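Local coordinates for protein CyaB (Pseudomonas aeruginosa, PDB 3R5G) that probably converts ATP to cyclic AMP as a class III adenylyl cyclase of the membrane, here represented by its catalytic domain, at residues C61-F66 / D131-G136; V167-D172 / V191-D196. All blocks are in the same frame, centred on the assembly; numbering follows the deposited sequence.

In the fold
Both contacts lie in the cyclase catalytic domain and reach the same mixed sheet, on opposite sides of the chain's centre, their own centres 25 Å apart and their nearest atoms about 11 Å apart. Along the chain they follow in series: contact 1 is closed by strand 129-135 before contact 2 opens after helix 158-164. Contact 1 joins strands 61-66 and 129-135, which are not neighbours but are linked through strands 6-18 and 118-124. Helix 74-100 packs on Phe66 of strand 61-66 and on Ile168 and Asp192 of contact 2. Contact 1 thus packs the buried interior of the sheet, while contact 2 fastens the chain after strand 185-190 at the surface.

Contact 1. Residues C61-F66 / D131-G136; sequences CVMVFF and DYTIIG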
loop_
_atom_site.group_PDB
_atom_site.type_symbol
_atom_site.label_atom_id
_atom_site.label_comp_id
_atom_site.label_asym_id
_atom_site.label_seq_id
_atom_site.Cartn_x
_atom_site.Cartn_y
_atom_site.Cartn_z
ATOM N N CYS A 61 8.137 1.159 0.364
ATOM C CA CYS A 61 7.311 2.190 -0.247
ATOM C C CYS A 61 7.151 3.457 0.605
ATOM O O CYS A 61 6.880 3.335 1.808
ATOM C CB CYS A 61 5.939 1.619 -0.491
ATOM S SG CYS A 61 4.802 2.822 -1.346
ATOM N N VAL A 62 7.419 4.638 0.050
ATOM C CA VAL A 62 7.313 5.896 0.755
ATOM C C VAL A 62 6.188 6.744 0.164
ATOM O O VAL A 62 6.044 6.858 -1.049
ATOM C CB VAL A 62 8.577 6.689 0.542
ATOM C CG1 VAL A 62 8.532 8.122 0.994
ATOM C CG2 VAL A 62 9.800 6.001 1.196
ATOM N N MET A 63 5.302 7.339 0.959
ATOM C CA MET A 63 4.214 8.178 0.536
ATOM C C MET A 63 4.408 9.542 1.198
ATOM O O MET A 63 4.597 9.583 2.436
ATOM C CB MET A 63 2.953 7.524 1.052
ATOM C CG MET A 63 1.764 8.213 0.689
ATOM S SD MET A 63 0.278 7.415 1.492
ATOM C CE MET A 63 -0.871 8.701 1.085
ATOM N N VAL A 64 4.433 10.606 0.427
ATOM C CA VAL A 64 4.633 11.987 0.901
ATOM C C VAL A 64 3.606 12.836 0.228
ATOM O O VAL A 64 3.270 12.566 -0.960
ATOM C CB VAL A 64 6.042 12.486 0.580
ATOM C CG1 VAL A 64 6.255 13.967 1.049
ATOM C CG2 VAL A 64 7.112 11.476 1.111
ATOM N N PHE A 65 3.019 13.819 0.914
ATOM C CA PHE A 65 2.174 14.736 0.211
ATOM C C PHE A 65 2.490 16.182 0.494
ATOM O O PHE A 65 3.093 16.483 1.565
ATOM C CB PHE A 65 0.694 14.396 0.391
ATOM C CG PHE A 65 0.246 14.401 1.848
ATOM C CD1 PHE A 65 -0.241 15.564 2.434
ATOM C CD2 PHE A 65 0.222 13.235 2.530
ATOM C CE1 PHE A 65 -0.780 15.500 3.802
ATOM C CE2 PHE A 65 -0.292 13.133 3.888
ATOM C CZ PHE A 65 -0.752 14.305 4.512
ATOM N N PHE A 66 2.098 17.039 -0.413
ATOM C CA PHE A 66 2.336 18.489 -0.286
ATOM C C PHE A 66 1.032 19.231 -0.465
ATOM O O PHE A 66 0.209 18.901 -1.318
ATOM C CB PHE A 66 3.320 18.954 -1.374
ATOM C CG PHE A 66 4.698 18.453 -1.188
ATOM C CD1 PHE A 66 5.743 19.310 -0.753
ATOM C CD2 PHE A 66 5.022 17.107 -1.499
ATOM C CE1 PHE A 66 7.072 18.721 -0.638
ATOM C CE2 PHE A 66 6.294 16.563 -1.342
ATOM C CZ PHE A 66 7.301 17.342 -0.929
ATOM N N ASP A 131 -4.724 7.503 12.207
ATOM C CA ASP A 131 -3.673 8.270 11.557
ATOM C C ASP A 131 -4.191 9.413 10.710
ATOM O O ASP A 131 -5.267 9.382 10.110
ATOM C CB ASP A 131 -2.733 7.386 10.792
ATOM C CG ASP A 131 -1.956 6.465 11.705
ATOM O OD1 ASP A 131 -0.933 6.915 12.340
ATOM O OD2 ASP A 131 -2.413 5.298 11.823
ATOM N N TYR A 132 -3.387 10.476 10.679
ATOM C CA TYR A 132 -3.697 11.623 9.829
ATOM C C TYR A 132 -3.158 11.316 8.442
ATOM O O TYR A 132 -1.960 11.020 8.310
ATOM C CB TYR A 132 -2.849 12.802 10.378
ATOM C CG TYR A 132 -3.197 14.034 9.746
ATOM C CD1 TYR A 132 -4.345 14.759 10.132
ATOM C CD2 TYR A 132 -2.447 14.504 8.670
ATOM C CE1 TYR A 132 -4.686 15.931 9.525
ATOM C CE2 TYR A 132 -2.749 15.675 8.074
ATOM C CZ TYR A 132 -3.872 16.408 8.453
ATOM O OH TYR A 132 -4.264 17.586 7.917
ATOM N N THR A 133 -4.036 11.261 7.435
ATOM C CA THR A 133 -3.611 10.705 6.108
ATOM C C THR A 133 -4.598 11.173 5.058
ATOM O O THR A 133 -5.432 12.034 5.317
ATOM C CB THR A 133 -3.444 9.198 6.192
ATOM O OG1 THR A 133 -2.982 8.620 4.933
ATOM C CG2 THR A 133 -4.766 8.553 6.639
ATOM N N ILE A 134 -4.492 10.681 3.808
ATOM C CA ILE A 134 -5.286 11.192 2.693
ATOM C C ILE A 134 -5.814 10.006 1.924
ATOM O O ILE A 134 -5.200 8.892 1.916
ATOM C CB ILE A 134 -4.376 12.072 1.734
ATOM C CG1 ILE A 134 -3.098 11.295 1.300
ATOM C CG2 ILE A 134 -3.903 13.338 2.551
ATOM C CD1 ILE A 134 -2.263 12.086 0.136
ATOM N N ILE A 135 -6.956 10.268 1.304
ATOM C CA ILE A 135 -7.606 9.268 0.442
ATOM C C ILE A 135 -8.245 9.950 -0.774
ATOM O O ILE A 135 -8.523 11.168 -0.785
ATOM C CB ILE A 135 -8.668 8.501 1.264
ATOM C CG1 ILE A 135 -9.793 9.442 1.714
ATOM C CG2 ILE A 135 -8.101 7.745 2.403
ATOM C CD1 ILE A 135 -10.991 8.698 2.531
ATOM N N GLY A 136 -8.559 9.169 -1.826
ATOM C CA GLY A 136 -9.267 9.699 -2.952
ATOM C C GLY A 136 -8.681 9.157 -4.243
ATOM O O GLY A 136 -7.554 8.539 -4.254
#
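Ile134 reaches tip to tip toward Phe65, while Met63 slides past it in the opposite direction. The strands 61-66 and 131-135 cross almost at right angles (81°), their axes 9.1 Å apart, so side chains alone bridge them. Phe65 has CG in the crowded position between backbone N and carbonyl carbon (chi1 59°), which turns one ring face to Ile134. Ile134 CG1 takes the same crowded position and CG2 stands anti to the carbonyl carbon, which parts the two branches. Ile134 CG2 sits over the centre of the Phe65 ring, a CH-pi contact 3.8 Å from the centroid and 12° off the normal. Ile134 CD1, ending the other branch, touches Phe65 CD2 at 3.6 Å. Met63, fully extended, presses CE against Ile134 CG1 at 3.4 Å, a tight carbon pair. Tyr132 CE2 comes to the edge of the Phe65 ring, 4.3 Å from Phe65 CZ. The polar ends have partners outside the two segments: Tyr132 OH is hydrogen-bonded to Asp68 and Thr133 OG1 to Asp55 of strand 53-58. The chemistry is thus almost wholly apolar: a methyl seated on an aromatic face and the terminal methyl of Met63 join two non-neighbouring strands by dispersion and close fit.

Contact 2. Residues V167-D172 / V191-D196; sequences VIMCRD and VDSRRD
Met169 and Val191 face each other across a single direct backbone bond, Val191 N to Met169 O (2.9 Å), nearly straight at 171° although the donor stands above the carbonyl plane. Met169 starts with CG anti to the backbone N (chi1 -168°), then bends at chi2 and chi3. Met169 CG lies 4.4 Å from Val191 CB, and the bent end carries CE to the edge of the Arg194 guanidinium. Arg171, also anti at chi1 but kinked at chi3, crosses Val191 obliquely and brings NH1 within 3.9 Å of Val191 CG2. Ser193 holds OG in the crowded position between backbone N and carbonyl carbon, beside Met169 CB, where it donates to a bridging water. That water also accepts from Met169 N and donates to Val191 O and Asp196 OD1, four bonds that tie both segments together. Asp196 divides its carboxylate: OD2 accepts from Ser193 N at 2.9 Å, met from above the carboxylate plane, whereas OD1 accepts from the bridging water and from a second water, which also donates to Val167 O at 2.5 Å. The Ile168 side chain packs on Val82 and Ser83 of helix 74-100. Asp192 points away and forms a salt bridge with Arg89 of that helix. Beyond the antiparallel pairing of strands 170-176 and 185-190, one backbone bond stays direct while a water bridges Met169 N and Val191 O, and the chain leaves in a type I beta turn from Ser193 to Asp196.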
loop_
_atom_site.group_PDB
_atom_site.type_symbol
_atom_site.label_atom_id
_atom_site.label_comp_id
_atom_site.label_asym_id
_atom_site.label_seq_id
_atom_site.Cartn_x
_atom_site.Cartn_y
_atom_site.Cartn_z
ATOM N N VAL A 167 9.506 25.364 -14.982
ATOM C CA VAL A 167 10.697 25.277 -14.169
ATOM C C VAL A 167 11.342 23.871 -14.066
ATOM O O VAL A 167 12.465 23.775 -13.647
ATOM C CB VAL A 167 10.509 25.936 -12.827
ATOM C CG1 VAL A 167 9.770 27.297 -12.990
ATOM C CG2 VAL A 167 9.686 25.106 -11.975
ATOM N N ILE A 168 10.617 22.820 -14.425
ATOM C CA ILE A 168 11.181 21.501 -14.393
ATOM C C ILE A 168 11.013 20.884 -15.778
ATOM O O ILE A 168 9.970 20.900 -16.395
ATOM C CB ILE A 168 10.463 20.596 -13.326
ATOM C CG1 ILE A 168 10.863 21.148 -11.937
ATOM C CG2 ILE A 168 10.811 19.097 -13.549
ATOM C CD1 ILE A 168 10.194 20.403 -10.737
ATOM N N MET A 169 12.095 20.273 -16.237
ATOM C CA MET A 169 12.129 19.709 -17.595
ATOM C C MET A 169 11.482 18.314 -17.621
ATOM O O MET A 169 11.768 17.449 -16.773
ATOM C CB MET A 169 13.579 19.494 -18.018
ATOM C CG MET A 169 13.762 19.205 -19.436
ATOM S SD MET A 169 13.546 20.640 -20.520
ATOM C CE MET A 169 14.951 21.656 -20.028
ATOM N N CYS A 170 10.554 18.105 -18.570
ATOM C CA CYS A 170 9.753 16.872 -18.639
ATOM C C CYS A 170 9.788 16.376 -20.095
ATOM O O CYS A 170 10.022 17.159 -21.031
ATOM C CB CYS A 170 8.279 17.161 -18.253
ATOM S SG CYS A 170 8.163 17.763 -16.506
ATOM N N ARG A 171 9.375 15.131 -20.262
ATOM C CA ARG A 171 9.206 14.536 -21.605
ATOM C C ARG A 171 7.950 13.710 -21.611
ATOM O O ARG A 171 7.691 12.898 -20.749
ATOM C CB ARG A 171 10.375 13.581 -21.742
ATOM C CG ARG A 171 10.410 13.079 -23.100
ATOM C CD ARG A 171 11.665 12.231 -23.365
ATOM N NE ARG A 171 12.897 12.354 -22.596
ATOM C CZ ARG A 171 14.049 12.894 -23.008
ATOM N NH1 ARG A 171 15.085 12.813 -22.194
ATOM N NH2 ARG A 171 14.178 13.536 -24.169
ATOM N N ASP A 172 7.090 13.950 -22.600
ATOM C CA ASP A 172 5.886 13.132 -22.828
ATOM C C ASP A 172 6.170 11.647 -22.953
ATOM O O ASP A 172 7.101 11.236 -23.712
ATOM C CB ASP A 172 5.247 13.692 -24.132
ATOM C CG ASP A 172 3.856 13.183 -24.451
ATOM O OD1 ASP A 172 3.440 12.149 -23.999
ATOM O OD2 ASP A 172 3.163 13.940 -25.249
ATOM N N VAL A 191 12.979 14.950 -16.072
ATOM C CA VAL A 191 14.374 14.848 -16.510
ATOM C C VAL A 191 15.173 15.934 -15.756
ATOM O O VAL A 191 14.756 17.079 -15.664
ATOM C CB VAL A 191 14.460 15.106 -18.020
ATOM C CG1 VAL A 191 15.892 15.176 -18.521
ATOM C CG2 VAL A 191 13.720 14.006 -18.720
ATOM N N ASP A 192 16.290 15.545 -15.197
ATOM C CA ASP A 192 17.079 16.500 -14.431
ATOM C C ASP A 192 17.634 17.515 -15.335
ATOM O O ASP A 192 18.001 17.240 -16.509
ATOM C CB ASP A 192 18.268 15.724 -13.881
ATOM C CG ASP A 192 17.858 14.826 -12.702
ATOM O OD1 ASP A 192 16.649 14.673 -12.430
ATOM O OD2 ASP A 192 18.765 14.310 -12.001
ATOM N N SER A 193 17.744 18.733 -14.884
ATOM C CA SER A 193 18.277 19.810 -15.701
ATOM C C SER A 193 18.982 20.837 -14.852
ATOM O O SER A 193 19.065 20.678 -13.556
ATOM C CB SER A 193 17.185 20.482 -16.585
ATOM O OG SER A 193 16.152 21.155 -15.846
ATOM N N ARG A 194 19.476 21.884 -15.558
ATOM C CA ARG A 194 20.460 22.701 -14.861
ATOM C C ARG A 194 19.800 23.431 -13.704
ATOM O O ARG A 194 20.479 23.618 -12.675
ATOM C CB ARG A 194 21.277 23.689 -15.796
ATOM C CG ARG A 194 22.683 23.109 -16.310
ATOM C CD ARG A 194 22.422 22.207 -17.526
ATOM N NE ARG A 194 21.087 22.620 -17.931
ATOM C CZ ARG A 194 20.070 21.854 -18.323
ATOM N NH1 ARG A 194 18.918 22.464 -18.581
ATOM N NH2 ARG A 194 20.179 20.527 -18.464
ATOM N N ARG A 195 18.533 23.784 -13.793
ATOM C CA ARG A 195 17.936 24.713 -12.836
ATOM C C ARG A 195 17.253 23.967 -11.698
ATOM O O ARG A 195 16.534 24.603 -10.936
ATOM C CB ARG A 195 16.934 25.624 -13.478
ATOM C CG ARG A 195 17.540 26.276 -14.727
ATOM C CD ARG A 195 18.096 27.522 -14.267
ATOM N NE ARG A 195 17.017 28.379 -13.775
ATOM C CZ ARG A 195 17.109 29.267 -12.781
ATOM N NH1 ARG A 195 18.239 29.430 -12.012
ATOM N NH2 ARG A 195 16.033 29.968 -12.461
ATOM N N ASP A 196 17.570 22.706 -11.493
ATOM C CA ASP A 196 16.879 22.023 -10.409
ATOM C C ASP A 196 17.114 22.587 -9.018
ATOM O O ASP A 196 18.225 22.981 -8.710
ATOM C CB ASP A 196 17.050 20.559 -10.456
ATOM C CG ASP A 196 16.321 19.971 -11.718
ATOM O OD1 ASP A 196 15.163 20.411 -12.124
ATOM O OD2 ASP A 196 16.839 18.965 -12.127
HETATM O O HOH W 1 13.903 22.723 -11.844
HETATM O O HOH W 2 14.388 19.571 -14.561
#